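Local atomic coordinates of endo-polygalacturonase (Pectobacterium carotovorum subsp. carotovorum, PDB entry 1BHE), a protein that hydrolyses the alpha-1,4 bonds between galacturonic acid units inside polygalacturonan chains, and so helps the bacterium macerate and soft-rot plant tissue. Residues Ile204-Tyr216 against Lys232-His244. Sequence-based numbering, arbitrary orientation.
Sequences IDPMSSKNITIAY and KGRAETRNISILH
Asn-211 and Asn-239 lie side by side in register on adjacent turns of a right-handed parallel beta-helix, a worked example of the asparagine ladder of such folds. Both lie at positive phi, where each strand bends, and both carry CG beside the backbone N (chi1 -60° and -51°); the like torsions send the two amides the same way, their planes 23° apart. Followed outward, Asn-239 CB lies 3.3 Å from Asn-211 OD1, and Asn-239 CG 3.7 Å from that same oxygen; Asn-239 ND2 then donates to Asn-211 OD1 over 3.2 Å, from a position tilted out of the carbonyl plane, and Asn-239 OD1 accepts from Asn-264 on the following turn. Asn-211 OD1 also bonds Ser-3, and its ND2 bonds Asp-183. Beyond the bend the backbones pair as parallel strands, Ser-241 N reaching Ile-212 O at 2.7 Å. On one face Ile-212 lies along Ile-240, and Ile-214 CD1 meets Ile-242 CD1 at 3.7 Å. At the far end His-244 CB sits over a face of the Tyr-216 ring, 3.8 Å from its centroid, while the two rings are slid apart. Strand 210-215 lies between strands 183-193 and 237-243, the latter followed by 258-273; Ile-212 touches strand 177-180, Ile-240 strand 226-230 and Ile-242 strand 258-273, and Asp-2, near the N-terminus, binds Thr-213 and Ser-241 on the opposite face.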
loop_
_atom_site.group_PDB
_atom_site.type_symbol
_atom_site.label_atom_id
_atom_site.label_comp_id
_atom_site.label_asym_id
_atom_site.label_seq_id
_atom_site.Cartn_x
_atom_site.Cartn_y
_atom_site.Cartn_z
ATOM N N ILE A 204 0.141 0.661 -1.372
ATOM C CA ILE A 204 -0.505 1.551 -0.426
ATOM C C ILE A 204 -1.682 0.838 0.243
ATOM O O ILE A 204 -2.644 0.485 -0.439
ATOM C CB ILE A 204 -1.051 2.849 -1.061
ATOM C CG1 ILE A 204 0.049 3.653 -1.760
ATOM C CG2 ILE A 204 -1.702 3.694 0.032
ATOM C CD1 ILE A 204 -0.444 4.886 -2.481
ATOM N N ASP A 205 -1.629 0.680 1.561
ATOM C CA ASP A 205 -2.650 -0.032 2.305
ATOM C C ASP A 205 -3.255 0.748 3.473
ATOM O O ASP A 205 -2.694 0.782 4.571
ATOM C CB ASP A 205 -2.098 -1.313 2.940
ATOM C CG ASP A 205 -1.581 -2.424 2.072
ATOM O OD1 ASP A 205 -1.560 -2.336 0.834
ATOM O OD2 ASP A 205 -1.179 -3.478 2.636
ATOM N N PRO A 206 -4.464 1.253 3.289
ATOM C CA PRO A 206 -5.255 1.824 4.373
ATOM C C PRO A 206 -5.701 0.685 5.285
ATOM O O PRO A 206 -6.180 -0.343 4.787
ATOM C CB PRO A 206 -6.423 2.502 3.675
ATOM C CG PRO A 206 -6.117 2.465 2.215
ATOM C CD PRO A 206 -5.234 1.243 2.021
ATOM N N MET A 207 -5.508 0.799 6.586
ATOM C CA MET A 207 -5.836 -0.230 7.566
ATOM C C MET A 207 -6.702 0.339 8.685
ATOM O O MET A 207 -6.222 1.141 9.485
ATOM C CB MET A 207 -4.554 -0.799 8.198
ATOM C CG MET A 207 -3.678 -1.606 7.258
ATOM S SD MET A 207 -2.200 -2.253 8.076
ATOM C CE MET A 207 -1.438 -3.088 6.676
ATOM N N SER A 208 -7.988 -0.007 8.711
ATOM C CA SER A 208 -8.921 0.516 9.711
ATOM C C SER A 208 -8.833 2.044 9.736
ATOM O O SER A 208 -8.636 2.674 10.778
ATOM C CB SER A 208 -8.658 -0.095 11.084
ATOM O OG SER A 208 -9.277 -1.382 11.205
ATOM N N SER A 209 -8.958 2.651 8.558
ATOM C CA SER A 209 -8.831 4.105 8.433
ATOM C C SER A 209 -9.954 4.661 7.571
ATOM O O SER A 209 -10.551 3.910 6.795
ATOM C CB SER A 209 -7.472 4.449 7.804
ATOM O OG SER A 209 -6.413 4.177 8.711
ATOM N N LYS A 210 -10.247 5.956 7.687
ATOM C CA LYS A 210 -11.285 6.542 6.851
ATOM C C LYS A 210 -10.731 7.734 6.064
ATOM O O LYS A 210 -9.686 8.277 6.392
ATOM C CB LYS A 210 -12.527 6.990 7.607
ATOM C CG LYS A 210 -12.383 7.354 9.063
ATOM C CD LYS A 210 -13.633 7.095 9.889
ATOM C CE LYS A 210 -14.205 5.702 9.766
ATOM N NZ LYS A 210 -14.094 4.843 10.976
ATOM N N ASN A 211 -11.491 8.109 5.051
ATOM C CA ASN A 211 -11.237 9.255 4.194
ATOM C C ASN A 211 -9.878 9.222 3.514
ATOM O O ASN A 211 -8.933 9.931 3.840
ATOM C CB ASN A 211 -11.456 10.547 5.002
ATOM C CG ASN A 211 -12.896 10.616 5.506
ATOM O OD1 ASN A 211 -13.836 10.369 4.746
ATOM N ND2 ASN A 211 -13.075 10.934 6.781
ATOM N N ILE A 212 -9.799 8.379 2.486
ATOM C CA ILE A 212 -8.607 8.134 1.702
ATOM C C ILE A 212 -8.765 8.474 0.221
ATOM O O ILE A 212 -9.734 8.042 -0.407
ATOM C CB ILE A 212 -8.254 6.623 1.727
ATOM C CG1 ILE A 212 -8.272 6.034 3.136
ATOM C CG2 ILE A 212 -6.914 6.381 1.039
ATOM C CD1 ILE A 212 -7.331 6.668 4.127
ATOM N N THR A 213 -7.769 9.149 -0.344
ATOM C CA THR A 213 -7.758 9.417 -1.776
ATOM C C THR A 213 -6.419 8.975 -2.367
ATOM O O THR A 213 -5.369 9.386 -1.881
ATOM C CB THR A 213 -7.969 10.898 -2.129
ATOM O OG1 THR A 213 -9.328 11.255 -1.854
ATOM C CG2 THR A 213 -7.699 11.187 -3.601
ATOM N N ILE A 214 -6.473 8.137 -3.395
ATOM C CA ILE A 214 -5.260 7.755 -4.132
ATOM C C ILE A 214 -5.525 8.191 -5.583
ATOM O O ILE A 214 -6.450 7.656 -6.200
ATOM C CB ILE A 214 -4.906 6.274 -4.031
ATOM C CG1 ILE A 214 -4.625 5.853 -2.583
ATOM C CG2 ILE A 214 -3.692 5.974 -4.913
ATOM C CD1 ILE A 214 -4.492 4.362 -2.353
ATOM N N ALA A 215 -4.818 9.208 -6.067
ATOM C CA ALA A 215 -5.097 9.730 -7.404
ATOM C C ALA A 215 -3.869 10.111 -8.206
ATOM O O ALA A 215 -2.804 10.444 -7.684
ATOM C CB ALA A 215 -5.996 10.966 -7.279
ATOM N N TYR A 216 -3.984 9.994 -9.533
ATOM C CA TYR A 216 -2.913 10.341 -10.460
ATOM C C TYR A 216 -1.584 9.699 -10.097
ATOM O O TYR A 216 -0.523 10.317 -10.212
ATOM C CB TYR A 216 -2.788 11.872 -10.526
ATOM C CG TYR A 216 -4.041 12.509 -11.098
ATOM C CD1 TYR A 216 -4.314 12.442 -12.455
ATOM C CD2 TYR A 216 -4.951 13.153 -10.268
ATOM C CE1 TYR A 216 -5.472 13.011 -12.976
ATOM C CE2 TYR A 216 -6.108 13.715 -10.776
ATOM C CZ TYR A 216 -6.354 13.650 -12.133
ATOM O OH TYR A 216 -7.505 14.211 -12.639
ATOM N N LYS A 232 -10.677 -6.571 13.170
ATOM C CA LYS A 232 -11.569 -6.771 14.308
ATOM C C LYS A 232 -11.068 -6.007 15.523
ATOM O O LYS A 232 -9.875 -6.030 15.821
ATOM C CB LYS A 232 -11.684 -8.264 14.653
ATOM C CG LYS A 232 -12.943 -8.592 15.448
ATOM C CD LYS A 232 -13.042 -10.087 15.741
ATOM C CE LYS A 232 -12.362 -10.437 17.058
ATOM N NZ LYS A 232 -13.068 -11.550 17.767
ATOM N N GLY A 233 -11.945 -5.275 16.207
ATOM C CA GLY A 233 -11.576 -4.536 17.400
ATOM C C GLY A 233 -10.968 -3.170 17.102
ATOM O O GLY A 233 -10.487 -2.498 18.010
ATOM N N ARG A 234 -10.941 -2.776 15.836
ATOM C CA ARG A 234 -10.395 -1.492 15.412
ATOM C C ARG A 234 -11.443 -0.790 14.553
ATOM O O ARG A 234 -12.504 -1.362 14.283
ATOM C CB ARG A 234 -9.072 -1.641 14.670
ATOM C CG ARG A 234 -7.873 -1.895 15.579
ATOM C CD ARG A 234 -6.751 -2.603 14.836
ATOM N NE ARG A 234 -6.138 -1.742 13.824
ATOM C CZ ARG A 234 -5.158 -2.133 13.014
ATOM N NH1 ARG A 234 -4.663 -3.365 13.079
ATOM N NH2 ARG A 234 -4.654 -1.303 12.108
ATOM N N ALA A 235 -11.153 0.441 14.143
ATOM C CA ALA A 235 -12.100 1.215 13.360
ATOM C C ALA A 235 -12.502 0.583 12.040
ATOM O O ALA A 235 -11.763 -0.167 11.401
ATOM C CB ALA A 235 -11.542 2.612 13.089
ATOM N N GLU A 236 -13.691 0.991 11.570
ATOM C CA GLU A 236 -14.126 0.591 10.241
ATOM C C GLU A 236 -13.307 1.368 9.204
ATOM O O GLU A 236 -12.837 2.469 9.483
ATOM C CB GLU A 236 -15.613 0.872 10.012
ATOM C CG GLU A 236 -16.486 -0.055 10.846
ATOM C CD GLU A 236 -17.929 0.386 10.962
ATOM O OE1 GLU A 236 -18.295 1.443 10.412
ATOM O OE2 GLU A 236 -18.696 -0.335 11.636
ATOM N N THR A 237 -13.131 0.763 8.042
ATOM C CA THR A 237 -12.452 1.435 6.935
ATOM C C THR A 237 -13.550 1.967 6.028
ATOM O O THR A 237 -14.316 1.172 5.477
ATOM C CB THR A 237 -11.533 0.468 6.168
ATOM O OG1 THR A 237 -10.420 0.155 7.012
ATOM C CG2 THR A 237 -11.054 1.080 4.865
ATOM N N ARG A 238 -13.689 3.284 5.925
ATOM C CA ARG A 238 -14.737 3.895 5.140
ATOM C C ARG A 238 -14.276 5.075 4.294
ATOM O O ARG A 238 -13.373 5.825 4.658
ATOM C CB ARG A 238 -15.826 4.505 6.054
ATOM C CG ARG A 238 -16.519 3.551 6.996
ATOM C CD ARG A 238 -17.611 4.266 7.796
ATOM N NE ARG A 238 -18.521 3.255 8.306
ATOM C CZ ARG A 238 -19.694 2.903 7.804
ATOM N NH1 ARG A 238 -20.212 3.467 6.729
ATOM N NH2 ARG A 238 -20.333 1.933 8.447
ATOM N N ASN A 239 -15.036 5.343 3.234
ATOM C CA ASN A 239 -14.858 6.502 2.380
ATOM C C ASN A 239 -13.502 6.555 1.696
ATOM O O ASN A 239 -12.583 7.244 2.141
ATOM C CB ASN A 239 -15.082 7.781 3.221
ATOM C CG ASN A 239 -16.375 7.772 4.018
ATOM O OD1 ASN A 239 -17.346 7.124 3.620
ATOM N ND2 ASN A 239 -16.400 8.460 5.156
ATOM N N ILE A 240 -13.390 5.875 0.550
ATOM C CA ILE A 240 -12.134 5.801 -0.195
ATOM C C ILE A 240 -12.340 6.113 -1.670
ATOM O O ILE A 240 -13.310 5.661 -2.282
ATOM C CB ILE A 240 -11.480 4.405 -0.075
ATOM C CG1 ILE A 240 -11.119 4.084 1.376
ATOM C CG2 ILE A 240 -10.233 4.282 -0.949
ATOM C CD1 ILE A 240 -10.612 2.687 1.629
ATOM N N SER A 241 -11.466 6.934 -2.229
ATOM C CA SER A 241 -11.499 7.295 -3.635
ATOM C C SER A 241 -10.192 6.871 -4.311
ATOM O O SER A 241 -9.123 7.300 -3.886
ATOM C CB SER A 241 -11.683 8.792 -3.854
ATOM O OG SER A 241 -12.956 9.235 -3.437
ATOM N N ILE A 242 -10.275 6.018 -5.314
ATOM C CA ILE A 242 -9.128 5.555 -6.090
ATOM C C ILE A 242 -9.369 6.043 -7.525
ATOM O O ILE A 242 -10.115 5.426 -8.281
ATOM C CB ILE A 242 -8.995 4.028 -6.082
ATOM C CG1 ILE A 242 -8.984 3.453 -4.665
ATOM C CG2 ILE A 242 -7.755 3.571 -6.850
ATOM C CD1 ILE A 242 -7.860 3.925 -3.772
ATOM N N LEU A 243 -8.830 7.210 -7.863
ATOM C CA LEU A 243 -9.098 7.859 -9.131
ATOM C C LEU A 243 -7.912 8.191 -10.018
ATOM O O LEU A 243 -6.953 8.846 -9.614
ATOM C CB LEU A 243 -9.808 9.201 -8.820
ATOM C CG LEU A 243 -10.976 9.182 -7.832
ATOM C CD1 LEU A 243 -11.310 10.581 -7.328
ATOM C CD2 LEU A 243 -12.206 8.535 -8.456
ATOM N N HIS A 244 -8.081 7.962 -11.329
ATOM C CA HIS A 244 -7.116 8.349 -12.348
ATOM C C HIS A 244 -5.731 7.767 -12.090
ATOM O O HIS A 244 -4.741 8.486 -11.940
ATOM C CB HIS A 244 -7.031 9.880 -12.469
ATOM C CG HIS A 244 -8.372 10.557 -12.496
ATOM N ND1 HIS A 244 -9.312 10.293 -13.471
ATOM C CD2 HIS A 244 -8.942 11.426 -11.628
ATOM C CE1 HIS A 244 -10.397 11.010 -13.217
ATOM N NE2 HIS A 244 -10.204 11.701 -12.106
#